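Local structure of ribonuclease VapC (Klebsiella pneumoniae, 7BY3) at residues B[34-39]-B[59-64]. The protein is probably the toxic component of a VapBC-type toxin-antitoxin system, a magnesium-dependent ribonuclease of the PIN-domain family. Sequence-based numbering, arbitrary orientation.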
loop_
_atom_site.group_PDB
_atom_site.type_symbol
_atom_site.label_atom_id
_atom_site.label_comp_id
_atom_site.label_asym_id
_atom_site.label_seq_id
_atom_site.Cartn_x
_atom_site.Cartn_y
_atom_site.Cartn_z
ATOM N N ASN B 34 11.599 16.368 -0.527
ATOM C CA ASN B 34 10.314 16.091 -1.151
ATOM C C ASN B 34 9.903 14.646 -0.914
ATOM O O ASN B 34 10.663 13.864 -0.343
ATOM C CB ASN B 34 10.366 16.402 -2.644
ATOM C CG ASN B 34 10.455 17.888 -2.922
ATOM O OD1 ASN B 34 9.785 18.692 -2.271
ATOM N ND2 ASN B 34 11.292 18.262 -3.882
ATOM N N ALA B 35 8.710 14.283 -1.367
ATOM C CA ALA B 35 8.137 13.003 -0.978
ATOM C C ALA B 35 7.589 12.190 -2.141
ATOM O O ALA B 35 7.231 12.729 -3.186
ATOM C CB ALA B 35 7.042 13.226 0.056
ATOM N N ILE B 36 7.540 10.876 -1.937
ATOM C CA ILE B 36 6.844 9.960 -2.830
ATOM C C ILE B 36 6.111 8.910 -2.003
ATOM O O ILE B 36 6.482 8.636 -0.863
ATOM C CB ILE B 36 7.798 9.249 -3.814
ATOM C CG1 ILE B 36 8.929 8.547 -3.060
ATOM C CG2 ILE B 36 8.359 10.227 -4.833
ATOM C CD1 ILE B 36 9.761 7.639 -3.934
ATOM N N SER B 37 5.061 8.337 -2.577
ATOM C CA SER B 37 4.355 7.230 -1.946
ATOM C C SER B 37 5.167 5.944 -2.067
ATOM O O SER B 37 6.069 5.849 -2.897
ATOM C CB SER B 37 2.971 7.045 -2.572
ATOM O OG SER B 37 2.338 5.875 -2.080
ATOM N N LEU B 38 4.856 4.964 -1.226
ATOM C CA LEU B 38 5.450 3.637 -1.351
ATOM C C LEU B 38 5.043 2.996 -2.679
ATOM O O LEU B 38 5.789 2.203 -3.252
ATOM C CB LEU B 38 5.035 2.748 -0.176
ATOM C CG LEU B 38 5.839 1.468 0.064
ATOM C CD1 LEU B 38 7.340 1.735 0.024
ATOM C CD2 LEU B 38 5.437 0.833 1.386
ATOM N N ILE B 39 3.853 3.349 -3.157
ATOM C CA ILE B 39 3.363 2.888 -4.452
ATOM C C ILE B 39 4.305 3.315 -5.570
ATOM O O ILE B 39 4.599 2.540 -6.480
ATOM C CB ILE B 39 1.948 3.427 -4.740
ATOM C CG1 ILE B 39 0.938 2.789 -3.785
ATOM C CG2 ILE B 39 1.555 3.173 -6.189
ATOM C CD1 ILE B 39 -0.485 2.854 -4.268
ATOM N N MET B 59 19.344 4.206 -4.327
ATOM C CA MET B 59 20.123 5.272 -3.704
ATOM C C MET B 59 19.450 6.630 -3.868
ATOM O O MET B 59 19.347 7.399 -2.915
ATOM C CB MET B 59 21.536 5.322 -4.292
ATOM C CG MET B 59 22.491 4.292 -3.710
ATOM S SD MET B 59 24.125 4.347 -4.472
ATOM C CE MET B 59 24.961 3.038 -3.582
ATOM N N ALA B 60 18.995 6.918 -5.083
ATOM C CA ALA B 60 18.363 8.198 -5.378
ATOM C C ALA B 60 17.004 8.324 -4.698
ATOM O O ALA B 60 16.645 9.393 -4.206
ATOM C CB ALA B 60 18.222 8.380 -6.878
ATOM N N LEU B 61 16.252 7.228 -4.669
ATOM C CA LEU B 61 14.910 7.234 -4.098
ATOM C C LEU B 61 14.914 7.424 -2.585
ATOM O O LEU B 61 13.963 7.962 -2.019
ATOM C CB LEU B 61 14.176 5.938 -4.449
ATOM C CG LEU B 61 13.772 5.770 -5.913
ATOM C CD1 LEU B 61 12.976 4.491 -6.109
ATOM C CD2 LEU B 61 12.977 6.973 -6.386
ATOM N N SER B 62 15.989 6.989 -1.934
ATOM C CA SER B 62 16.082 7.054 -0.478
ATOM C C SER B 62 16.279 8.482 0.026
ATOM O O SER B 62 16.235 8.735 1.231
ATOM C CB SER B 62 17.218 6.160 0.020
ATOM O OG SER B 62 18.469 6.593 -0.484
ATOM N N THR B 63 16.497 9.411 -0.900
ATOM C CA THR B 63 16.637 10.823 -0.563
ATOM C C THR B 63 15.268 11.496 -0.477
ATOM O O THR B 63 15.156 12.661 -0.098
ATOM C CB THR B 63 17.504 11.567 -1.592
ATOM O OG1 THR B 63 16.789 11.681 -2.828
ATOM C CG2 THR B 63 18.807 10.819 -1.829
ATOM N N PHE B 64 14.233 10.749 -0.847
ATOM C CA PHE B 64 12.855 11.211 -0.743
ATOM C C PHE B 64 12.239 10.760 0.568
ATOM O O PHE B 64 12.549 9.677 1.063
ATOM C CB PHE B 64 12.010 10.677 -1.902
ATOM C CG PHE B 64 12.294 11.329 -3.219
ATOM C CD1 PHE B 64 13.343 10.894 -4.009
ATOM C CD2 PHE B 64 11.496 12.361 -3.678
ATOM C CE1 PHE B 64 13.601 11.487 -5.226
ATOM C CE2 PHE B 64 11.748 12.958 -4.895
ATOM C CZ PHE B 64 12.803 12.520 -5.671
#
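Phe64 packs against Ile36 and Asn34 where strand 35-37 of the PIN domain meets the type I beta turn Leu61 to Phe64, at the C-terminal side of helix 54-61. This turn, closed by Phe64 N to Leu61 O at 3.0 Å, leads into strand 65-67, which pairs in parallel with strand 35-37. The pairing begins one residue past Phe64, where Asn65 bonds to the backbones of Asn34 and Ile36; between the two segments themselves there is no hydrogen bond. Instead, Asn34 O lies 3.5 Å from Phe64 CA, a CA-H...O contact bent to 124° at the hydrogen. The Phe64 and Ile36 side chains cross at about a right angle: chi1 of 54° sets Ile36 CG1 between its own backbone N and carbonyl carbon, where it meets Phe64 CB at 3.9 Å, while Ile36 CG2 approaches Phe64 CD2 obliquely at 4.0 Å. Leu13 of helix 10-17, the helix after Asp9, a predicted magnesium ligand, touches Ile36, Leu61 and Phe64. Near the ring plane, Ala35 N sits at the edge, 4.1 Å from Phe64 CD2. At the end of the Ile36 side chain, CD1 lies 4.1 Å from Leu61 CD2.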